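PDB 1VPB: putative modulator of DNA gyrase from Bacteroides thetaiotaomicron, which is of unproven function but, as a member of the PmbA/TldA (U62) family, probably acts as a metallopeptidase. Local coordinates for residues 290-295 and 418-423; 359-364 and 438-443; 16-21 and 39-44. All coordinates share one frame; numbering follows the deposited sequence.

Contact 1: 290-295 and 418-423; sequences DRLTLT and TLWNSL. With EDO (1,2-ethanediol), chain C.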
ATOM      1  N   ASP A 290       6.737  -8.464 -35.806  1.00 33.31           N
ATOM      2  CA  ASP A 290       5.563  -8.337 -36.675  1.00 33.92           C
ATOM      3  C   ASP A 290       4.281  -8.777 -36.012  1.00 33.79           C
ATOM      4  O   ASP A 290       3.209  -8.311 -36.386  1.00 35.83           O
ATOM      5  CB  ASP A 290       5.684  -9.244 -37.895  1.00 32.77           C
ATOM      6  CG  ASP A 290       6.676  -8.787 -38.875  1.00 35.76           C
ATOM      7  OD1 ASP A 290       7.275  -7.701 -38.732  1.00 33.50           O
ATOM      8  OD2 ASP A 290       6.874  -9.471 -39.912  1.00 33.13           O
ATOM      9  N   ARG A 291       4.393  -9.684 -35.053  1.00 33.48           N
ATOM     10  CA  ARG A 291       3.222 -10.263 -34.360  1.00 36.07           C
ATOM     11  C   ARG A 291       2.679  -9.381 -33.269  1.00 36.81           C
ATOM     12  O   ARG A 291       1.652  -9.732 -32.694  1.00 37.87           O
ATOM     13  CB  ARG A 291       3.564 -11.664 -33.803  1.00 36.08           C
ATOM     14  CG  ARG A 291       4.004 -12.676 -34.818  1.00 37.70           C
ATOM     15  CD  ARG A 291       2.941 -13.438 -35.561  1.00 47.01           C
ATOM     16  NE  ARG A 291       1.962 -12.572 -36.204  1.00 50.11           N
ATOM     17  CZ  ARG A 291       2.114 -11.876 -37.340  1.00 50.18           C
ATOM     18  NH1 ARG A 291       3.243 -11.885 -38.029  1.00 46.12           N
ATOM     19  NH2 ARG A 291       1.083 -11.145 -37.779  1.00 56.58           N
ATOM     20  N   LEU A 292       3.354  -8.283 -32.931  1.00 35.62           N
ATOM     21  CA  LEU A 292       2.876  -7.354 -31.901  1.00 36.06           C
ATOM     22  C   LEU A 292       2.110  -6.197 -32.526  1.00 36.93           C
ATOM     23  O   LEU A 292       2.676  -5.238 -33.007  1.00 36.36           O
ATOM     24  CB  LEU A 292       4.018  -6.785 -31.065  1.00 36.90           C
ATOM     25  CG  LEU A 292       3.680  -5.764 -29.955  1.00 36.24           C
ATOM     26  CD1 LEU A 292       2.650  -6.386 -29.017  1.00 37.66           C
ATOM     27  CD2 LEU A 292       4.911  -5.298 -29.186  1.00 38.08           C
ATOM     28  N   THR A 293       0.802  -6.325 -32.459  1.00 34.73           N
ATOM     29  CA  THR A 293      -0.115  -5.261 -32.760  1.00 32.88           C
ATOM     30  C   THR A 293      -1.005  -5.030 -31.559  1.00 31.24           C
ATOM     31  O   THR A 293      -1.632  -5.950 -31.010  1.00 31.87           O
ATOM     32  CB  THR A 293      -0.923  -5.633 -34.039  1.00 36.56           C
ATOM     33  OG1 THR A 293      -0.037  -5.680 -35.148  1.00 32.31           O
ATOM     34  CG2 THR A 293      -1.927  -4.557 -34.376  1.00 36.55           C
ATOM     35  N   LEU A 294      -1.049  -3.770 -31.154  1.00 32.52           N
ATOM     36  CA  LEU A 294      -1.632  -3.363 -29.904  1.00 31.80           C
ATOM     37  C   LEU A 294      -2.304  -2.028 -30.122  1.00 32.57           C
ATOM     38  O   LEU A 294      -1.686  -1.100 -30.618  1.00 33.90           O
ATOM     39  CB  LEU A 294      -0.558  -3.213 -28.846  1.00 32.01           C
ATOM     40  CG  LEU A 294      -1.065  -2.994 -27.414  1.00 31.01           C
ATOM     41  CD1 LEU A 294      -1.761  -4.196 -26.780  1.00 31.11           C
ATOM     42  CD2 LEU A 294       0.111  -2.551 -26.532  1.00 35.09           C
ATOM     43  N   THR A 295      -3.590  -1.941 -29.771  1.00 31.23           N
ATOM     44  CA  THR A 295      -4.319  -0.683 -29.886  1.00 33.02           C
ATOM     45  C   THR A 295      -4.885  -0.302 -28.531  1.00 32.63           C
ATOM     46  O   THR A 295      -5.150  -1.154 -27.664  1.00 34.21           O
ATOM     47  CB  THR A 295      -5.456  -0.750 -30.917  1.00 36.38           C
ATOM     48  OG1 THR A 295      -6.293  -1.839 -30.577  1.00 37.39           O
ATOM     49  CG2 THR A 295      -4.946  -1.085 -32.291  1.00 38.55           C
ATOM     50  N   THR A 418      14.111  -6.797 -27.103  1.00 32.08           N
ATOM     51  CA  THR A 418      14.393  -8.037 -27.846  1.00 31.56           C
ATOM     52  C   THR A 418      13.406  -9.140 -27.479  1.00 34.47           C
ATOM     53  O   THR A 418      13.044  -9.991 -28.311  1.00 32.06           O
ATOM     54  CB  THR A 418      15.877  -8.478 -27.744  1.00 36.26           C
ATOM     55  OG1 THR A 418      16.380  -8.293 -26.404  1.00 31.96           O
ATOM     56  CG2 THR A 418      16.735  -7.563 -28.623  1.00 34.06           C
ATOM     57  N   LEU A 419      12.953  -9.161 -26.238  1.00 33.52           N
ATOM     58  CA  LEU A 419      11.892 -10.082 -25.870  1.00 32.78           C
ATOM     59  C   LEU A 419      10.658  -9.875 -26.760  1.00 31.06           C
ATOM     60  O   LEU A 419      10.183 -10.822 -27.401  1.00 32.40           O
ATOM     61  CB  LEU A 419      11.475  -9.893 -24.431  1.00 31.48           C
ATOM     62  CG  LEU A 419      10.322 -10.831 -24.017  1.00 31.75           C
ATOM     63  CD1 LEU A 419      10.652 -12.310 -24.006  1.00 31.46           C
ATOM     64  CD2 LEU A 419       9.797 -10.401 -22.683  1.00 34.19           C
ATOM     65  N   TRP A 420      10.215  -8.640 -26.848  1.00 30.00           N
ATOM     66  CA  TRP A 420       9.018  -8.323 -27.618  1.00 31.31           C
ATOM     67  C   TRP A 420       9.326  -8.421 -29.135  1.00 31.96           C
ATOM     68  O   TRP A 420       8.412  -8.563 -29.946  1.00 31.69           O
ATOM     69  CB  TRP A 420       8.417  -7.011 -27.182  1.00 32.42           C
ATOM     70  CG  TRP A 420       7.623  -7.187 -25.924  1.00 32.09           C
ATOM     71  CD1 TRP A 420       8.008  -6.881 -24.652  1.00 33.46           C
ATOM     72  CD2 TRP A 420       6.330  -7.795 -25.810  1.00 29.55           C
ATOM     73  NE1 TRP A 420       7.023  -7.225 -23.753  1.00 34.13           N
ATOM     74  CE2 TRP A 420       5.980  -7.793 -24.432  1.00 33.64           C
ATOM     75  CE3 TRP A 420       5.428  -8.353 -26.723  1.00 32.91           C
ATOM     76  CZ2 TRP A 420       4.789  -8.309 -23.968  1.00 36.65           C
ATOM     77  CZ3 TRP A 420       4.208  -8.824 -26.255  1.00 32.97           C
ATOM     78  CH2 TRP A 420       3.910  -8.811 -24.890  1.00 33.59           C
ATOM     79  N   ASN A 421      10.599  -8.381 -29.508  1.00 30.87           N
ATOM     80  CA  ASN A 421      10.974  -8.654 -30.907  1.00 30.80           C
ATOM     81  C   ASN A 421      10.926 -10.136 -31.217  1.00 33.91           C
ATOM     82  O   ASN A 421      10.970 -10.506 -32.399  1.00 34.88           O
ATOM     83  CB  ASN A 421      12.375  -8.113 -31.248  1.00 29.59           C
ATOM     84  CG  ASN A 421      12.522  -7.807 -32.715  1.00 30.76           C
ATOM     85  OD1 ASN A 421      11.585  -7.330 -33.325  1.00 32.58           O
ATOM     86  ND2 ASN A 421      13.707  -8.048 -33.286  1.00 28.83           N
ATOM     87  N   SER A 422      10.888 -11.006 -30.185  1.00 32.12           N
ATOM     88  CA  SER A 422      10.890 -12.471 -30.382  1.00 32.17           C
ATOM     89  C   SER A 422       9.502 -13.156 -30.187  1.00 33.70           C
ATOM     90  O   SER A 422       9.400 -14.373 -30.255  1.00 33.45           O
ATOM     91  CB  SER A 422      11.937 -13.116 -29.463  1.00 33.46           C
ATOM     92  OG  SER A 422      11.503 -13.047 -28.146  1.00 34.66           O
ATOM     93  N   LEU A 423       8.452 -12.348 -30.032  1.00 33.20           N
ATOM     94  CA  LEU A 423       7.052 -12.810 -30.022  1.00 33.70           C
ATOM     95  C   LEU A 423       6.731 -13.476 -31.361  1.00 34.56           C
ATOM     96  O   LEU A 423       6.810 -12.805 -32.401  1.00 33.34           O
ATOM     97  CB  LEU A 423       6.122 -11.624 -29.805  1.00 35.73           C
ATOM     98  CG  LEU A 423       4.628 -11.917 -29.705  1.00 33.46           C
ATOM     99  CD1 LEU A 423       4.321 -12.623 -28.387  1.00 33.20           C
ATOM    100  CD2 LEU A 423       3.849 -10.628 -29.791  1.00 35.61           C
TER
HETATM  101  C1  EDO C 441       9.760  -8.551 -41.810  1.00 31.32           C
HETATM  102  O1  EDO C 441       9.100  -9.590 -41.105  1.00 30.78           O
HETATM  103  C2  EDO C 441       9.898  -7.243 -41.012  1.00 37.68           C
HETATM  104  O2  EDO C 441       8.616  -6.603 -40.829  1.00 35.72           O
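Leu292 and Leu423 meet through first torsions that are nearly alike: each places its CG anti to the backbone N, with chi1 at 179° in Leu292 and -177° in Leu423. Both side chains leave the backbone toward the other segment, and these torsions carry their forks onward into the contact. Leu292 reaches Trp420 with both ends of its fork. Its CD2 lies 4.0 Å from Trp420 CE3, while CD1 comes equally near, 4.0 Å, to Trp420 CZ3. The two side chains cross at about a right angle, and CD2 comes to the ring obliquely. Lower down, Leu292 CB packs 4.1 Å from Leu423 CD2. That methyl also rests on the backbone of the loop, 3.7 Å from Arg291 O. Arg291 contributes only the root of its side chain: CG sits 3.7 Å from Leu423 O, and beyond it the chain bends and leads off toward a weak, long ion pair with Glu355. Ser289 OG hydrogen-bonds both Leu423 O and Arg291 N, linking the segments.

Such packing shows how two sheets of the PmbA/TldA C-terminal region can be joined through their connections. Residues 290-293 lead into strand 294-296 of a five-stranded mixed sheet, whereas 418-423 runs from helix 416-421 into strand 423-426 of the larger mixed sheet. The turn between helix and strand is fastened at Leu419 O, which accepts from Ser422 N and, at 2.7 Å, from Ser422 OG. Trp420 is fixed at its polar side by a hydrogen bond from NE1 to Leu259 O, and its ring meets Phe443 edge-to-face. Both carboxylate oxygens of the exposed Asp290 receive hydroxyls of an ethanediol, probably from the crystallisation liquor, with its O2 2.7 Å from Asp290 OD1; Lys286 forms a salt bridge with OD1.

Contact 2: 359-364 and 438-443; sequences KNLDGL and IPSLVF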
ATOM      1  N   LYS A 359      -5.144 -19.836 -32.188  1.00 40.41           N
ATOM      2  CA  LYS A 359      -5.085 -20.886 -31.173  1.00 39.49           C
ATOM      3  C   LYS A 359      -5.304 -20.379 -29.747  1.00 41.06           C
ATOM      4  O   LYS A 359      -5.044 -19.216 -29.452  1.00 39.02           O
ATOM      5  CB  LYS A 359      -3.720 -21.527 -31.263  1.00 40.51           C
ATOM      6  CG  LYS A 359      -3.435 -22.087 -32.658  1.00 46.25           C
ATOM      7  CD  LYS A 359      -2.264 -23.031 -32.600  1.00 54.58           C
ATOM      8  CE  LYS A 359      -1.746 -23.363 -33.991  1.00 61.04           C
ATOM      9  NZ  LYS A 359      -0.670 -24.379 -33.859  1.00 71.48           N
ATOM     10  N   ASN A 360      -5.808 -21.253 -28.867  1.00 39.28           N
ATOM     11  CA  ASN A 360      -5.863 -20.951 -27.451  1.00 39.95           C
ATOM     12  C   ASN A 360      -4.602 -21.476 -26.805  1.00 36.64           C
ATOM     13  O   ASN A 360      -3.748 -21.992 -27.465  1.00 37.33           O
ATOM     14  CB  ASN A 360      -7.113 -21.549 -26.788  1.00 41.95           C
ATOM     15  CG  ASN A 360      -7.173 -23.061 -26.857  1.00 43.96           C
ATOM     16  OD1 ASN A 360      -6.200 -23.747 -27.143  1.00 41.47           O
ATOM     17  ND2 ASN A 360      -8.362 -23.601 -26.594  1.00 51.41           N
ATOM     18  N   LEU A 361      -4.488 -21.322 -25.502  1.00 38.45           N
ATOM     19  CA  LEU A 361      -3.278 -21.723 -24.797  1.00 39.39           C
ATOM     20  C   LEU A 361      -2.890 -23.170 -25.065  1.00 42.00           C
ATOM     21  O   LEU A 361      -1.727 -23.469 -25.333  1.00 39.53           O
ATOM     22  CB  LEU A 361      -3.439 -21.442 -23.304  1.00 40.50           C
ATOM     23  CG  LEU A 361      -2.292 -21.850 -22.383  1.00 38.07           C
ATOM     24  CD1 LEU A 361      -1.019 -21.144 -22.840  1.00 37.57           C
ATOM     25  CD2 LEU A 361      -2.561 -21.535 -20.944  1.00 38.41           C
ATOM     26  N   ASP A 362      -3.861 -24.078 -24.995  1.00 41.31           N
ATOM     27  CA  ASP A 362      -3.577 -25.483 -25.211  1.00 42.51           C
ATOM     28  C   ASP A 362      -3.025 -25.707 -26.588  1.00 37.95           C
ATOM     29  O   ASP A 362      -2.081 -26.464 -26.766  1.00 40.91           O
ATOM     30  CB  ASP A 362      -4.839 -26.337 -24.996  1.00 42.55           C
ATOM     31  CG  ASP A 362      -5.270 -26.398 -23.534  1.00 52.98           C
ATOM     32  OD1 ASP A 362      -4.405 -26.335 -22.624  1.00 50.46           O
ATOM     33  OD2 ASP A 362      -6.474 -26.508 -23.198  1.00 61.40           O
ATOM     34  N   GLY A 363      -3.598 -25.009 -27.562  1.00 37.91           N
ATOM     35  CA  GLY A 363      -3.194 -25.132 -28.954  1.00 36.10           C
ATOM     36  C   GLY A 363      -1.778 -24.610 -29.176  1.00 36.63           C
ATOM     37  O   GLY A 363      -0.989 -25.188 -29.934  1.00 37.04           O
ATOM     38  N   LEU A 364      -1.451 -23.503 -28.504  1.00 37.15           N
ATOM     39  CA  LEU A 364      -0.090 -22.949 -28.546  1.00 35.53           C
ATOM     40  C   LEU A 364       0.942 -23.904 -27.896  1.00 36.80           C
ATOM     41  O   LEU A 364       2.033 -24.120 -28.445  1.00 37.94           O
ATOM     42  CB  LEU A 364      -0.076 -21.572 -27.856  1.00 34.99           C
ATOM     43  CG  LEU A 364      -0.899 -20.485 -28.529  1.00 38.46           C
ATOM     44  CD1 LEU A 364      -1.037 -19.274 -27.619  1.00 38.75           C
ATOM     45  CD2 LEU A 364      -0.282 -20.051 -29.842  1.00 42.70           C
ATOM     46  N   ILE A 438      -5.178  -9.066 -23.311  1.00 32.85           N
ATOM     47  CA  ILE A 438      -3.956  -9.647 -23.835  1.00 34.14           C
ATOM     48  C   ILE A 438      -4.077 -11.172 -23.763  1.00 33.27           C
ATOM     49  O   ILE A 438      -4.271 -11.726 -22.675  1.00 34.05           O
ATOM     50  CB  ILE A 438      -2.742  -9.233 -22.961  1.00 34.76           C
ATOM     51  CG1 ILE A 438      -2.759  -7.708 -22.677  1.00 33.57           C
ATOM     52  CG2 ILE A 438      -1.470  -9.680 -23.595  1.00 34.83           C
ATOM     53  CD1 ILE A 438      -2.785  -6.804 -23.832  1.00 33.19           C
ATOM     54  N   PRO A 439      -3.979 -11.845 -24.911  1.00 33.90           N
ATOM     55  CA  PRO A 439      -4.115 -13.299 -24.951  1.00 33.99           C
ATOM     56  C   PRO A 439      -2.829 -13.980 -24.454  1.00 34.50           C
ATOM     57  O   PRO A 439      -1.845 -13.291 -24.070  1.00 32.62           O
ATOM     58  CB  PRO A 439      -4.307 -13.575 -26.454  1.00 34.59           C
ATOM     59  CG  PRO A 439      -3.496 -12.579 -27.102  1.00 33.71           C
ATOM     60  CD  PRO A 439      -3.688 -11.301 -26.258  1.00 32.57           C
ATOM     61  N   SER A 440      -2.813 -15.304 -24.530  1.00 33.02           N
ATOM     62  CA  SER A 440      -1.613 -16.088 -24.359  1.00 32.80           C
ATOM     63  C   SER A 440      -0.564 -15.629 -25.376  1.00 30.94           C
ATOM     64  O   SER A 440      -0.884 -15.184 -26.480  1.00 32.78           O
ATOM     65  CB  SER A 440      -1.892 -17.610 -24.520  1.00 37.23           C
ATOM     66  OG  SER A 440      -2.777 -18.073 -23.488  1.00 38.04           O
ATOM     67  N   LEU A 441       0.700 -15.814 -25.016  1.00 31.09           N
ATOM     68  CA  LEU A 441       1.809 -15.362 -25.829  1.00 32.01           C
ATOM     69  C   LEU A 441       2.917 -16.417 -25.951  1.00 32.18           C
ATOM     70  O   LEU A 441       3.133 -17.206 -25.038  1.00 32.34           O
ATOM     71  CB  LEU A 441       2.415 -14.130 -25.193  1.00 33.11           C
ATOM     72  CG  LEU A 441       1.537 -12.930 -24.946  1.00 37.70           C
ATOM     73  CD1 LEU A 441       2.393 -11.927 -24.188  1.00 43.85           C
ATOM     74  CD2 LEU A 441       0.980 -12.345 -26.227  1.00 36.81           C
ATOM     75  N   VAL A 442       3.585 -16.438 -27.101  1.00 32.97           N
ATOM     76  CA  VAL A 442       4.688 -17.324 -27.316  1.00 31.47           C
ATOM     77  C   VAL A 442       5.881 -16.524 -27.823  1.00 32.67           C
ATOM     78  O   VAL A 442       5.772 -15.778 -28.793  1.00 32.47           O
ATOM     79  CB  VAL A 442       4.389 -18.406 -28.385  1.00 30.54           C
ATOM     80  CG1 VAL A 442       5.551 -19.330 -28.499  1.00 36.20           C
ATOM     81  CG2 VAL A 442       3.088 -19.199 -28.035  1.00 33.18           C
ATOM     82  N   PHE A 443       6.997 -16.682 -27.131  1.00 31.48           N
ATOM     83  CA  PHE A 443       8.241 -16.007 -27.471  1.00 33.00           C
ATOM     84  C   PHE A 443       9.304 -17.054 -27.732  1.00 34.66           C
ATOM     85  O   PHE A 443       9.394 -18.050 -27.004  1.00 34.41           O
ATOM     86  CB  PHE A 443       8.719 -15.166 -26.285  1.00 35.13           C
ATOM     87  CG  PHE A 443       7.798 -14.104 -25.850  1.00 31.39           C
ATOM     88  CD1 PHE A 443       7.904 -12.796 -26.375  1.00 30.79           C
ATOM     89  CD2 PHE A 443       6.836 -14.322 -24.849  1.00 33.50           C
ATOM     90  CE1 PHE A 443       7.090 -11.775 -25.924  1.00 33.16           C
ATOM     91  CE2 PHE A 443       6.014 -13.274 -24.412  1.00 33.03           C
ATOM     92  CZ  PHE A 443       6.138 -12.002 -24.958  1.00 33.97           C
TER
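Ser440 OG, lying against the side chain of Leu361, is hydrogen-bonded to Asp429 OD2, and the same carboxylate oxygen receives a weak hydrogen bond from Leu361 N. One acceptor from a nearby loop thus bridges, weakly on the Leu361 side, the two segments, whose direct contacts are van der Waals ones. The buried serine hydroxyl has its polar need met by Asp429 while its flank is walled by leucine: Ser440 OG stands 3.4 Å from Leu361 CB and 3.6 Å from Leu361 CD1. A chi1 of -64° sets OG beside the serine's own backbone N, which turns the hydroxyl toward Leu361 and leaves CB to meet the next leucine along the helix.

That next leucine is Leu364, one turn on. Its CD1 touches Ser440 CB at 3.6 Å, and its CD2 packs 3.9 Å from Val442 CG2. The same valine methyl is 4.0 Å from Leu364 CB, and so lies along the side chain from CB to CD2. Only CG2 of Val442 takes part, as the branch placed beside the backbone N.

The helical partner is held in shape at its start by Asn360, the N-cap residue. Its OD1 accepts from Gly363 N at 2.9 Å, with the donor nearly along the C=O axis (169°).

The alternation of an extended chain is at work: Ser440, just before strand 441-443, and Val442 within it point toward helix 361-366, while Leu441 points away and touches Ser256. With strand 441-443 hydrogen-bonded between strands 245-251 and 423-426, the arrangement is that of a mixed beta-sheet in the C-terminal region of a PmbA/TldA protein, consistent with a helix on each face, 361-366 on one and 256-265 on the other.

Contact 3: 16-21 and 39-44; sequences DENKKL and VLLYSS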
ATOM      1  N   ASP A  16     -28.444  16.972  -8.751  1.00 51.14           N
ATOM      2  CA  ASP A  16     -28.350  18.356  -9.155  1.00 49.45           C
ATOM      3  C   ASP A  16     -27.755  19.171  -8.006  1.00 45.70           C
ATOM      4  O   ASP A  16     -26.946  20.070  -8.261  1.00 45.74           O
ATOM      5  CB  ASP A  16     -29.712  18.911  -9.531  1.00 52.76           C
ATOM      6  CG  ASP A  16     -30.241  18.312 -10.806  1.00 64.18           C
ATOM      7  OD1 ASP A  16     -29.457  17.598 -11.498  1.00 64.52           O
ATOM      8  OD2 ASP A  16     -31.412  18.535 -11.198  1.00 70.02           O
ATOM      9  N   GLU A  17     -28.121  18.823  -6.780  1.00 43.83           N
ATOM     10  CA  GLU A  17     -27.561  19.495  -5.618  1.00 48.11           C
ATOM     11  C   GLU A  17     -26.032  19.260  -5.551  1.00 48.28           C
ATOM     12  O   GLU A  17     -25.287  20.204  -5.306  1.00 45.66           O
ATOM     13  CB  GLU A  17     -28.224  19.030  -4.316  1.00 49.50           C
ATOM     14  CG  GLU A  17     -28.059  19.978  -3.135  1.00 60.01           C
ATOM     15  N   ASN A  18     -25.596  18.011  -5.726  1.00 48.01           N
ATOM     16  CA  ASN A  18     -24.151  17.679  -5.792  1.00 47.59           C
ATOM     17  C   ASN A  18     -23.463  18.546  -6.860  1.00 45.18           C
ATOM     18  O   ASN A  18     -22.367  19.113  -6.636  1.00 42.37           O
ATOM     19  CB  ASN A  18     -23.947  16.217  -6.223  1.00 50.85           C
ATOM     20  CG  ASN A  18     -24.411  15.193  -5.190  1.00 57.99           C
ATOM     21  OD1 ASN A  18     -24.719  14.048  -5.571  1.00 66.39           O
ATOM     22  ND2 ASN A  18     -24.427  15.564  -3.905  1.00 57.19           N
ATOM     23  N   LYS A  19     -24.052  18.609  -8.057  1.00 38.63           N
ATOM     24  CA  LYS A  19     -23.442  19.388  -9.125  1.00 40.11           C
ATOM     25  C   LYS A  19     -23.354  20.873  -8.755  1.00 40.61           C
ATOM     26  O   LYS A  19     -22.378  21.525  -9.024  1.00 38.36           O
ATOM     27  CB  LYS A  19     -24.152  19.196 -10.461  1.00 42.91           C
ATOM     28  CG  LYS A  19     -24.019  17.758 -10.971  1.00 42.38           C
ATOM     29  CD  LYS A  19     -24.788  17.564 -12.272  1.00 45.59           C
ATOM     30  CE  LYS A  19     -24.691  16.127 -12.724  1.00 53.47           C
ATOM     31  NZ  LYS A  19     -25.383  15.926 -14.043  1.00 49.65           N
ATOM     32  N   LYS A  20     -24.407  21.391  -8.139  1.00 40.20           N
ATOM     33  CA  LYS A  20     -24.385  22.784  -7.717  1.00 41.07           C
ATOM     34  C   LYS A  20     -23.273  23.010  -6.696  1.00 40.71           C
ATOM     35  O   LYS A  20     -22.647  24.070  -6.716  1.00 39.48           O
ATOM     36  CB  LYS A  20     -25.737  23.176  -7.135  1.00 43.01           C
ATOM     37  CG  LYS A  20     -26.718  23.514  -8.234  1.00 52.09           C
ATOM     38  N   LEU A  21     -22.993  22.006  -5.860  1.00 39.12           N
ATOM     39  CA  LEU A  21     -21.935  22.173  -4.846  1.00 39.82           C
ATOM     40  C   LEU A  21     -20.577  22.237  -5.543  1.00 39.59           C
ATOM     41  O   LEU A  21     -19.734  23.106  -5.234  1.00 36.60           O
ATOM     42  CB  LEU A  21     -21.956  21.044  -3.843  1.00 39.15           C
ATOM     43  CG  LEU A  21     -20.735  20.983  -2.884  1.00 44.15           C
ATOM     44  CD1 LEU A  21     -20.772  22.195  -2.016  1.00 43.43           C
ATOM     45  CD2 LEU A  21     -20.757  19.716  -2.083  1.00 48.76           C
ATOM     46  N   VAL A  39     -12.192  20.862 -10.627  1.00 32.42           N
ATOM     47  CA  VAL A  39     -12.918  20.349  -9.489  1.00 30.58           C
ATOM     48  C   VAL A  39     -13.425  18.947  -9.867  1.00 34.83           C
ATOM     49  O   VAL A  39     -13.898  18.755 -10.960  1.00 33.87           O
ATOM     50  CB  VAL A  39     -14.115  21.267  -9.113  1.00 32.62           C
ATOM     51  CG1 VAL A  39     -14.936  20.674  -8.020  1.00 35.45           C
ATOM     52  CG2 VAL A  39     -13.614  22.701  -8.730  1.00 35.65           C
ATOM     53  N   LEU A  40     -13.222  18.038  -8.962  1.00 32.36           N
ATOM     54  CA  LEU A  40     -13.831  16.687  -9.010  1.00 33.31           C
ATOM     55  C   LEU A  40     -14.697  16.470  -7.815  1.00 34.38           C
ATOM     56  O   LEU A  40     -14.273  16.584  -6.681  1.00 33.02           O
ATOM     57  CB  LEU A  40     -12.757  15.666  -9.090  1.00 36.12           C
ATOM     58  CG  LEU A  40     -13.150  14.200  -8.841  1.00 39.46           C
ATOM     59  CD1 LEU A  40     -13.834  13.741 -10.103  1.00 40.61           C
ATOM     60  CD2 LEU A  40     -11.945  13.395  -8.495  1.00 42.61           C
ATOM     61  N   LEU A  41     -15.947  16.053  -8.048  1.00 32.04           N
ATOM     62  CA  LEU A  41     -16.781  15.583  -6.986  1.00 32.09           C
ATOM     63  C   LEU A  41     -17.001  14.090  -7.267  1.00 35.77           C
ATOM     64  O   LEU A  41     -17.314  13.713  -8.397  1.00 35.15           O
ATOM     65  CB  LEU A  41     -18.087  16.363  -7.041  1.00 33.80           C
ATOM     66  CG  LEU A  41     -19.143  15.987  -5.999  1.00 40.85           C
ATOM     67  CD1 LEU A  41     -18.853  16.543  -4.674  1.00 57.04           C
ATOM     68  CD2 LEU A  41     -20.450  16.550  -6.489  1.00 56.34           C
ATOM     69  N   TYR A  42     -16.659  13.256  -6.287  1.00 35.20           N
ATOM     70  CA  TYR A  42     -16.670  11.823  -6.492  1.00 35.73           C
ATOM     71  C   TYR A  42     -17.512  11.195  -5.420  1.00 37.85           C
ATOM     72  O   TYR A  42     -17.695  11.727  -4.311  1.00 36.95           O
ATOM     73  CB  TYR A  42     -15.254  11.244  -6.499  1.00 39.00           C
ATOM     74  CG  TYR A  42     -14.508  11.508  -5.210  1.00 41.50           C
ATOM     75  CD1 TYR A  42     -14.675  10.664  -4.137  1.00 53.13           C
ATOM     76  CD2 TYR A  42     -13.689  12.632  -5.058  1.00 51.18           C
ATOM     77  CE1 TYR A  42     -14.053  10.893  -2.930  1.00 57.17           C
ATOM     78  CE2 TYR A  42     -13.035  12.862  -3.827  1.00 54.20           C
ATOM     79  CZ  TYR A  42     -13.229  11.978  -2.783  1.00 57.31           C
ATOM     80  OH  TYR A  42     -12.640  12.157  -1.538  1.00 68.07           O
ATOM     81  N   SER A  43     -18.049  10.021  -5.738  1.00 35.00           N
ATOM     82  CA  SER A  43     -18.635   9.224  -4.690  1.00 35.35           C
ATOM     83  C   SER A  43     -18.551   7.769  -5.056  1.00 36.97           C
ATOM     84  O   SER A  43     -18.358   7.381  -6.223  1.00 36.71           O
ATOM     85  CB  SER A  43     -20.063   9.582  -4.430  1.00 42.04           C
ATOM     86  OG  SER A  43     -20.853   9.195  -5.488  1.00 50.91           O
ATOM     87  N   SER A  44     -18.663   6.961  -4.045  1.00 37.36           N
ATOM     88  CA  SER A  44     -18.581   5.523  -4.301  1.00 35.08           C
ATOM     89  C   SER A  44     -19.288   4.810  -3.155  1.00 40.89           C
ATOM     90  O   SER A  44     -19.542   5.380  -2.065  1.00 38.77           O
ATOM     91  CB  SER A  44     -17.126   5.104  -4.375  1.00 36.66           C
ATOM     92  OG  SER A  44     -16.512   5.390  -3.124  1.00 42.23           O
TER
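Leu41 drives one methyl, CD2, against the backbone and side-chain root of Asn18. CD2 lies 3.2 Å from Asn18 O, a tight approach for a methyl and a carbonyl oxygen, and 3.5 Å from Asn18 CB. The amide of Lys19 follows at the margin, with its N 4.4 Å from Leu41 CD2. The contact is therefore made by a single leucine tip pressed onto the surface of a helix turn. Leu41 extends this far because its CG is anti to the backbone N (chi1 179°), which carries the fork straight out from the strand toward the helix.

Asn18 meets the strand with CB and its carbonyl oxygen, while its amide is engaged in the helix's own start. Its OD1 is hydrogen-bonded to Thr15 N, just ahead of the first helical residue. Its chi1 of -68° places CG beside the backbone N, from where OD1 can turn back to the helix start. The first turns are further closed by the backbone bonds from Lys20 N to Asp16 O, at 2.9 Å, and from Leu21 N to Glu17 O, at 3.0 Å. Lys19 points away from the strand and ends in a salt bridge with Glu184.

This is the common principle of a helix laid on one face of an antiparallel sheet. Strand 36-52 runs between strands 58-73 and 159-177, Leu41 sharing backbone hydrogen bonds with Tyr174 and touching Leu67 with its side chain. Leu21, at the side of the contact, reaches Leu90 of helix 87-101, so two helices gather over this part of the sheet, and a little further along the strand Ser43 packs on Arg84 of the second subunit.

Overall arrangement
Contacts 1 and 2 belong to one core. Their segments alternate along the chain, their centres lie about 14 Å apart, and they touch where Trp420 CH2 meets Leu441 CD1 at 3.5 Å; strand 423-426, entered by contact 1, pairs with strand 441-443 of contact 2. Both are buried and rich in leucine, but contact 1 adds an aromatic ring and joins two sheets, whereas contact 2 adds a valine and a serine, with a cap local to 359-364, and sets a helix on a single sheet. Contact 3 lies across the chain's centre, about 43 Å from contact 1 between centres. Smaller and only partly buried, it sets one methyl on the backbone and CB of a helix residue, near the second subunit.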